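Local coordinates for penicillin-binding protein (Bacillus halodurans, PDB 3TG9) that belongs to the serine beta-lactamase and penicillin-binding protein family and probably reacts with beta-lactams at an active-site serine, at residues Met124-Arg128 / Leu217-Ile223; Tyr303-Ile309 / Ile327-Phe331. All blocks are in the same frame, centred on the assembly; numbering follows the deposited sequence.

Interaction 1: residues Met124-Arg128 / Leu217-Ile223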
ATOM      1  N   MET B 124       6.303  -0.839   8.152  1.00 25.14           N
ATOM      2  CA  MET B 124       5.075  -1.422   8.690  1.00 26.70           C
ATOM      3  C   MET B 124       4.696  -2.731   7.991  1.00 28.53           C
ATOM      4  O   MET B 124       3.964  -3.555   8.560  1.00 27.24           O
ATOM      5  CB  MET B 124       3.903  -0.417   8.725  1.00 25.98           C
ATOM      6  CG  MET B 124       3.789   0.542   7.550  1.00 21.99           C
ATOM      7  SD  MET B 124       3.571  -0.263   5.958  1.00 26.43           S
ATOM      8  CE  MET B 124       2.063  -1.207   6.192  1.00 24.64           C
ATOM      9  N   TYR B 125       5.210  -2.927   6.778  1.00 20.98           N
ATOM     10  CA  TYR B 125       4.994  -4.166   6.041  1.00 25.66           C
ATOM     11  C   TYR B 125       5.904  -5.302   6.508  1.00 26.96           C
ATOM     12  O   TYR B 125       5.912  -6.381   5.924  1.00 28.72           O
ATOM     13  CB  TYR B 125       5.148  -3.956   4.531  1.00 24.51           C
ATOM     14  CG  TYR B 125       6.430  -3.250   4.121  1.00 27.13           C
ATOM     15  CD1 TYR B 125       7.630  -3.936   4.030  1.00 27.65           C
ATOM     16  CD2 TYR B 125       6.428  -1.893   3.823  1.00 24.75           C
ATOM     17  CE1 TYR B 125       8.794  -3.284   3.644  1.00 32.54           C
ATOM     18  CE2 TYR B 125       7.577  -1.237   3.440  1.00 28.21           C
ATOM     19  CZ  TYR B 125       8.756  -1.932   3.352  1.00 30.06           C
ATOM     20  OH  TYR B 125       9.892  -1.265   2.966  1.00 31.86           O
ATOM     21  N   HIS B 126       6.681  -5.072   7.549  1.00 27.14           N
ATOM     22  CA  HIS B 126       7.327  -6.202   8.192  1.00 33.78           C
ATOM     23  C   HIS B 126       6.744  -6.518   9.574  1.00 34.96           C
ATOM     24  O   HIS B 126       7.270  -7.360  10.304  1.00 39.26           O
ATOM     25  CB  HIS B 126       8.847  -6.050   8.180  1.00 37.63           C
ATOM     26  CG  HIS B 126       9.441  -6.278   6.824  1.00 41.92           C
ATOM     27  ND1 HIS B 126      10.256  -5.362   6.199  1.00 43.43           N
ATOM     28  CD2 HIS B 126       9.288  -7.305   5.951  1.00 43.35           C
ATOM     29  CE1 HIS B 126      10.607  -5.827   5.013  1.00 43.69           C
ATOM     30  NE2 HIS B 126      10.033  -7.003   4.836  1.00 41.79           N
ATOM     31  N   LEU B 127       5.635  -5.858   9.906  1.00 29.10           N
ATOM     32  CA  LEU B 127       4.870  -6.187  11.109  1.00 37.22           C
ATOM     33  C   LEU B 127       3.792  -7.196  10.770  1.00 33.41           C
ATOM     34  O   LEU B 127       2.615  -6.852  10.696  1.00 34.03           O
ATOM     35  CB  LEU B 127       4.217  -4.933  11.682  1.00 31.26           C
ATOM     36  CG  LEU B 127       5.249  -3.954  12.223  1.00 32.44           C
ATOM     37  CD1 LEU B 127       4.665  -2.559  12.381  1.00 33.02           C
ATOM     38  CD2 LEU B 127       5.777  -4.490  13.540  1.00 34.99           C
ATOM     39  N   ARG B 128       4.193  -8.445  10.571  1.00 36.16           N
ATOM     40  CA  ARG B 128       3.269  -9.461  10.089  1.00 36.68           C
ATOM     41  C   ARG B 128       2.877 -10.478  11.160  1.00 39.38           C
ATOM     42  O   ARG B 128       1.825 -11.110  11.070  1.00 39.32           O
ATOM     43  CB  ARG B 128       3.871 -10.132   8.861  1.00 37.17           C
ATOM     44  CG  ARG B 128       4.499  -9.118   7.932  1.00 34.72           C
ATOM     45  CD  ARG B 128       4.410  -9.549   6.491  1.00 33.56           C
ATOM     46  NE  ARG B 128       3.053  -9.468   5.974  1.00 36.37           N
ATOM     47  CZ  ARG B 128       2.693  -8.842   4.851  1.00 36.34           C
ATOM     48  NH1 ARG B 128       1.422  -8.853   4.479  1.00 33.63           N
ATOM     49  NH2 ARG B 128       3.584  -8.206   4.095  1.00 29.83           N
ATOM     50  N   LEU B 217      -2.310   2.848   3.653  1.00 23.03           N
ATOM     51  CA  LEU B 217      -1.515   1.648   3.388  1.00 25.64           C
ATOM     52  C   LEU B 217      -0.172   1.623   4.091  1.00 25.68           C
ATOM     53  O   LEU B 217       0.338   0.555   4.404  1.00 25.83           O
ATOM     54  CB  LEU B 217      -1.237   1.520   1.890  1.00 25.48           C
ATOM     55  CG  LEU B 217      -2.239   0.869   0.956  1.00 33.77           C
ATOM     56  CD1 LEU B 217      -3.612   1.480   1.057  1.00 35.15           C
ATOM     57  CD2 LEU B 217      -1.696   1.006  -0.470  1.00 43.32           C
ATOM     58  N   TYR B 218       0.424   2.798   4.289  1.00 24.07           N
ATOM     59  CA  TYR B 218       1.733   2.875   4.914  1.00 21.92           C
ATOM     60  C   TYR B 218       1.658   3.506   6.299  1.00 28.79           C
ATOM     61  O   TYR B 218       2.684   3.907   6.852  1.00 28.69           O
ATOM     62  CB  TYR B 218       2.709   3.659   4.026  1.00 20.20           C
ATOM     63  CG  TYR B 218       2.739   3.172   2.601  1.00 21.96           C
ATOM     64  CD1 TYR B 218       3.303   1.945   2.285  1.00 22.23           C
ATOM     65  CD2 TYR B 218       2.184   3.924   1.571  1.00 22.72           C
ATOM     66  CE1 TYR B 218       3.325   1.482   0.980  1.00 25.90           C
ATOM     67  CE2 TYR B 218       2.203   3.471   0.257  1.00 22.16           C
ATOM     68  CZ  TYR B 218       2.778   2.251  -0.027  1.00 22.61           C
ATOM     69  OH  TYR B 218       2.820   1.788  -1.315  1.00 28.17           O
ATOM     70  N   SER B 219       0.449   3.577   6.854  1.00 25.10           N
ATOM     71  CA  SER B 219       0.212   4.241   8.133  1.00 28.23           C
ATOM     72  C   SER B 219      -0.133   3.283   9.272  1.00 30.52           C
ATOM     73  O   SER B 219      -0.127   3.681  10.437  1.00 31.86           O
ATOM     74  CB  SER B 219      -0.922   5.257   7.997  1.00 30.70           C
ATOM     75  OG  SER B 219      -0.652   6.186   6.971  1.00 30.00           O
ATOM     76  N   LEU B 220      -0.456   2.036   8.934  1.00 28.99           N
ATOM     77  CA  LEU B 220      -0.819   1.025   9.933  1.00 31.89           C
ATOM     78  C   LEU B 220       0.060  -0.212   9.757  1.00 28.91           C
ATOM     79  O   LEU B 220       0.652  -0.395   8.700  1.00 25.78           O
ATOM     80  CB  LEU B 220      -2.284   0.610   9.769  1.00 28.32           C
ATOM     81  CG  LEU B 220      -3.407   1.505  10.306  1.00 29.52           C
ATOM     82  CD1 LEU B 220      -3.427   2.870   9.649  1.00 26.15           C
ATOM     83  CD2 LEU B 220      -4.745   0.804  10.114  1.00 28.01           C
ATOM     84  N   PRO B 221       0.150  -1.064  10.793  1.00 29.07           N
ATOM     85  CA  PRO B 221       0.778  -2.369  10.561  1.00 25.20           C
ATOM     86  C   PRO B 221       0.082  -3.048   9.381  1.00 26.55           C
ATOM     87  O   PRO B 221      -1.133  -2.894   9.197  1.00 26.54           O
ATOM     88  CB  PRO B 221       0.505  -3.122  11.864  1.00 26.38           C
ATOM     89  CG  PRO B 221       0.385  -2.035  12.903  1.00 27.66           C
ATOM     90  CD  PRO B 221      -0.271  -0.884  12.198  1.00 27.51           C
ATOM     91  N   VAL B 222       0.842  -3.784   8.585  1.00 26.51           N
ATOM     92  CA  VAL B 222       0.342  -4.272   7.309  1.00 24.04           C
ATOM     93  C   VAL B 222      -0.879  -5.161   7.511  1.00 28.79           C
ATOM     94  O   VAL B 222      -1.725  -5.270   6.631  1.00 27.35           O
ATOM     95  CB  VAL B 222       1.442  -5.015   6.521  1.00 27.85           C
ATOM     96  CG1 VAL B 222       2.009  -6.149   7.350  1.00 28.41           C
ATOM     97  CG2 VAL B 222       0.912  -5.521   5.172  1.00 27.39           C
ATOM     98  N   ILE B 223      -0.974  -5.782   8.682  1.00 24.60           N
ATOM     99  CA  ILE B 223      -2.099  -6.651   8.987  1.00 26.66           C
ATOM    100  C   ILE B 223      -2.520  -6.381  10.419  1.00 28.91           C
ATOM    101  O   ILE B 223      -1.702  -5.977  11.241  1.00 26.66           O
ATOM    102  CB  ILE B 223      -1.752  -8.150   8.789  1.00 27.62           C
ATOM    103  CG1 ILE B 223      -2.994  -9.031   8.967  1.00 24.10           C
ATOM    104  CG2 ILE B 223      -0.661  -8.584   9.748  1.00 29.17           C
ATOM    105  CD1 ILE B 223      -2.737 -10.502   8.662  1.00 25.15           C
TER
HETATM  106  O   HOH W   1       0.510  -7.145  12.506  1.00 33.86           O
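Val222 lies against the short 3-10 turn at Met124-His126, with CB 3.7 Å from Tyr125 CA and CG1 touching the carbonyl oxygens of both Met124 and Leu127. A beta-branched residue suits this spot, since its methyls part at CB: CG1 stays on the carbonyls while CG2 reaches Arg128 NH1. Beside it the Met124 side chain bends at each of its torsions (chi1 38°). The curl brings its methyl CE 3.9 Å from Val222 CB and, more tightly, 3.0 Å from both Leu217 O and Leu220 O; SD sits at the edge of the Tyr218 ring, 4.3 Å from CD1. An unbranched, flexible methionine can fold itself against backbone carbonyls in this way. Farther out, Leu127 CB meets Pro221 CB at 4.1 Å.

At the border of this apolar patch the Arg128 guanidinium lays one face over Val222, whose CG1 stands 3.7 Å above its centre, while NH1 turns to a salt bridge with Asp195. One direct hydrogen bond joins the backbones, Val222 N to Met124 O at 3.1 Å. It is bent (145° at the hydrogen), and its donor stands above the carbonyl plane, 50° out of it. The same oxygen accepts Leu127 N from the opposite face, so turn and loop share one acceptor. At the polar edge a water donates to Leu127 O and to Ile223 O, 2.8 Å from each, bridging the loops.

This is a loop-to-loop contact at the dimer interface: Tyr218 OH bonds Leu217 O of the second subunit, and Tyr125 OH bonds Trp119 O there. In its own chain it joins the connection between helices 93-98 and 155-168 to the one between strands 213-215 and 231-232.

Interaction 2: residues Tyr303-Ile309 / Ile327-Phe331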
ATOM      1  N   TYR B 303     -26.711  -2.206  24.162  1.00 34.76           N
ATOM      2  CA  TYR B 303     -27.469  -1.532  25.197  1.00 36.44           C
ATOM      3  C   TYR B 303     -28.377  -2.526  25.918  1.00 35.64           C
ATOM      4  O   TYR B 303     -29.429  -2.883  25.405  1.00 36.43           O
ATOM      5  CB  TYR B 303     -28.281  -0.393  24.581  1.00 36.82           C
ATOM      6  CG  TYR B 303     -27.437   0.560  23.763  1.00 36.42           C
ATOM      7  CD1 TYR B 303     -26.924   1.720  24.317  1.00 36.43           C
ATOM      8  CD2 TYR B 303     -27.144   0.291  22.436  1.00 41.52           C
ATOM      9  CE1 TYR B 303     -26.151   2.595  23.569  1.00 37.27           C
ATOM     10  CE2 TYR B 303     -26.363   1.159  21.683  1.00 37.98           C
ATOM     11  CZ  TYR B 303     -25.875   2.307  22.254  1.00 38.37           C
ATOM     12  OH  TYR B 303     -25.097   3.166  21.502  1.00 43.47           O
ATOM     13  N   PRO B 304     -27.955  -2.976  27.113  1.00 37.08           N
ATOM     14  CA  PRO B 304     -28.625  -4.014  27.915  1.00 40.73           C
ATOM     15  C   PRO B 304     -30.105  -3.715  28.171  1.00 41.35           C
ATOM     16  O   PRO B 304     -30.922  -4.632  28.269  1.00 43.46           O
ATOM     17  CB  PRO B 304     -27.862  -3.983  29.247  1.00 40.63           C
ATOM     18  CG  PRO B 304     -26.543  -3.355  28.936  1.00 36.23           C
ATOM     19  CD  PRO B 304     -26.802  -2.384  27.817  1.00 35.37           C
ATOM     20  N   THR B 305     -30.442  -2.437  28.274  1.00 38.63           N
ATOM     21  CA  THR B 305     -31.813  -2.036  28.570  1.00 47.10           C
ATOM     22  C   THR B 305     -32.768  -2.443  27.456  1.00 51.89           C
ATOM     23  O   THR B 305     -33.769  -3.126  27.691  1.00 52.29           O
ATOM     24  CB  THR B 305     -31.909  -0.515  28.775  1.00 45.61           C
ATOM     25  OG1 THR B 305     -31.476  -0.185  30.103  1.00 46.07           O
ATOM     26  CG2 THR B 305     -33.336  -0.030  28.556  1.00 49.33           C
ATOM     27  N   SER B 306     -32.449  -2.018  26.240  1.00 44.85           N
ATOM     28  CA  SER B 306     -33.333  -2.232  25.111  1.00 44.18           C
ATOM     29  C   SER B 306     -32.881  -3.436  24.306  1.00 45.20           C
ATOM     30  O   SER B 306     -33.470  -3.757  23.276  1.00 47.06           O
ATOM     31  CB  SER B 306     -33.356  -0.980  24.237  1.00 44.37           C
ATOM     32  OG  SER B 306     -32.101  -0.315  24.286  1.00 46.87           O
ATOM     33  N   ASN B 307     -31.853  -4.119  24.801  1.00 43.46           N
ATOM     34  CA  ASN B 307     -31.152  -5.114  24.001  1.00 46.01           C
ATOM     35  C   ASN B 307     -30.823  -4.555  22.624  1.00 40.47           C
ATOM     36  O   ASN B 307     -30.964  -5.235  21.618  1.00 40.93           O
ATOM     37  CB  ASN B 307     -31.958  -6.409  23.886  1.00 49.53           C
ATOM     38  CG  ASN B 307     -31.585  -7.418  24.954  1.00 56.43           C
ATOM     39  OD1 ASN B 307     -31.731  -8.626  24.763  1.00 61.51           O
ATOM     40  ND2 ASN B 307     -31.090  -6.926  26.088  1.00 49.17           N
ATOM     41  N   GLY B 308     -30.396  -3.298  22.595  1.00 40.06           N
ATOM     42  CA  GLY B 308     -30.061  -2.637  21.350  1.00 39.71           C
ATOM     43  C   GLY B 308     -28.628  -2.908  20.942  1.00 36.66           C
ATOM     44  O   GLY B 308     -27.787  -3.205  21.786  1.00 34.56           O
ATOM     45  N   ILE B 309     -28.363  -2.834  19.641  1.00 40.58           N
ATOM     46  CA  ILE B 309     -27.007  -2.949  19.098  1.00 34.89           C
ATOM     47  C   ILE B 309     -26.817  -1.836  18.088  1.00 33.61           C
ATOM     48  O   ILE B 309     -27.668  -1.626  17.222  1.00 36.25           O
ATOM     49  CB  ILE B 309     -26.772  -4.297  18.388  1.00 35.79           C
ATOM     50  CG1 ILE B 309     -26.860  -5.462  19.376  1.00 39.32           C
ATOM     51  CG2 ILE B 309     -25.415  -4.317  17.705  1.00 35.66           C
ATOM     52  CD1 ILE B 309     -26.818  -6.827  18.699  1.00 35.37           C
ATOM     53  N   ILE B 327     -27.580   8.079  16.884  1.00 40.84           N
ATOM     54  CA  ILE B 327     -28.337   6.837  16.793  1.00 41.80           C
ATOM     55  C   ILE B 327     -28.827   6.360  18.156  1.00 47.90           C
ATOM     56  O   ILE B 327     -29.958   5.894  18.281  1.00 50.78           O
ATOM     57  CB  ILE B 327     -27.507   5.696  16.164  1.00 41.58           C
ATOM     58  CG1 ILE B 327     -27.146   6.010  14.707  1.00 42.39           C
ATOM     59  CG2 ILE B 327     -28.258   4.381  16.259  1.00 37.36           C
ATOM     60  CD1 ILE B 327     -26.330   4.900  14.017  1.00 36.00           C
ATOM     61  N   GLU B 328     -27.978   6.448  19.175  1.00 48.57           N
ATOM     62  CA  GLU B 328     -28.372   5.948  20.481  1.00 48.86           C
ATOM     63  C   GLU B 328     -29.454   6.848  21.075  1.00 51.15           C
ATOM     64  O   GLU B 328     -30.222   6.424  21.944  1.00 53.75           O
ATOM     65  CB  GLU B 328     -27.166   5.770  21.410  1.00 41.33           C
ATOM     66  CG  GLU B 328     -26.368   7.018  21.680  1.00 46.57           C
ATOM     67  CD  GLU B 328     -25.219   6.751  22.645  1.00 48.21           C
ATOM     68  OE1 GLU B 328     -24.746   5.596  22.723  1.00 44.29           O
ATOM     69  OE2 GLU B 328     -24.788   7.699  23.329  1.00 54.14           O
ATOM     70  N   ALA B 329     -29.510   8.084  20.584  1.00 52.27           N
ATOM     71  CA  ALA B 329     -30.601   8.996  20.890  1.00 48.36           C
ATOM     72  C   ALA B 329     -31.932   8.409  20.439  1.00 56.38           C
ATOM     73  O   ALA B 329     -32.896   8.364  21.214  1.00 59.67           O
ATOM     74  CB  ALA B 329     -30.365  10.336  20.204  1.00 47.37           C
ATOM     75  N   LEU B 330     -31.976   7.959  19.185  1.00 55.31           N
ATOM     76  CA  LEU B 330     -33.152   7.287  18.630  1.00 57.58           C
ATOM     77  C   LEU B 330     -33.746   6.273  19.607  1.00 62.03           C
ATOM     78  O   LEU B 330     -34.963   6.132  19.711  1.00 63.10           O
ATOM     79  CB  LEU B 330     -32.796   6.592  17.315  1.00 55.21           C
ATOM     80  CG  LEU B 330     -33.013   7.354  16.002  1.00 58.59           C
ATOM     81  CD1 LEU B 330     -32.608   8.819  16.103  1.00 57.61           C
ATOM     82  CD2 LEU B 330     -32.274   6.651  14.872  1.00 53.16           C
ATOM     83  N   PHE B 331     -32.881   5.556  20.313  1.00 60.87           N
ATOM     84  CA  PHE B 331     -33.331   4.662  21.373  1.00 62.72           C
ATOM     85  C   PHE B 331     -34.112   5.452  22.432  1.00 65.99           C
ATOM     86  O   PHE B 331     -34.758   4.887  23.315  1.00 62.63           O
ATOM     87  CB  PHE B 331     -32.131   3.965  22.018  1.00 60.08           C
ATOM     88  CG  PHE B 331     -31.625   2.780  21.243  1.00 54.55           C
ATOM     89  CD1 PHE B 331     -32.138   1.513  21.476  1.00 56.46           C
ATOM     90  CD2 PHE B 331     -30.642   2.931  20.279  1.00 54.94           C
ATOM     91  CE1 PHE B 331     -31.674   0.415  20.767  1.00 52.79           C
ATOM     92  CE2 PHE B 331     -30.173   1.835  19.568  1.00 50.46           C
ATOM     93  CZ  PHE B 331     -30.691   0.578  19.811  1.00 51.48           C
TER
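Tyr303 and Glu328 supply the polar part of this contact. Tyr303 OH donates to Glu328 OE1 (2.7 Å), which accepts with its anti lone pair, the one turned away from the other carboxylate oxygen. OE1 lies near the plane of the tyrosine ring, at its edge, whereas the ring and carboxylate planes stand 77° apart. Glu328 has CG between its backbone N and carbonyl carbon (chi1 59°) and an extended chain beyond; its CB also packs near the phenol, 3.3 Å from Tyr303 OH. A tyrosine suits the end of strand 296-303 because its ring reaches to the helix and still carries a donor.

The aromatic part is the pair Tyr303 and Phe331, with centroids 5.2 Å apart and planes inclined at 32°, an oblique meeting of two rings. Phe331 also reaches the chain near the turn: its CD1 is 3.4 Å from Ser306 OG. Gly308, with no side chain, lets Phe331 CE1 come to 3.5 Å from its CA.

Backbone bonds shape the hairpin that carries Tyr303. Tyr303 N bonds Gly308 O and Gly308 N bonds Tyr303 O, while Asn307 and Gly308 together face Tyr303 as a G1 beta bulge, Asn307 taking up the left-handed conformation that begins it.

Glu328 OE1 also forms a salt bridge with Lys286 NZ, so one carboxylate oxygen serves a phenol and an ammonium group. Both partners would be expected to favour the ionised carboxylate, so the link between helix and sheet is probably partly electrostatic, while Phe331 provides its apolar share.

From the N terminus, interaction 1 comes first: residues 124-128 meet 217-223 and close a long loop of 88 intervening residues, which contains helices 155-168 and 172-182. Interaction 2 follows in series, neither nested in the first nor crossing it, and closes a short loop of 17 residues in which strand 308-314 leads into helix 320-330. The two lie on opposite sides of the chain's centre, their own centres 36 Å apart and nearest atoms about 22 Å apart. Interaction 1 joins two long connections beside the second subunit, whereas interaction 2 fastens the last modelled helix, 320-330, to a hairpin of the large antiparallel sheet.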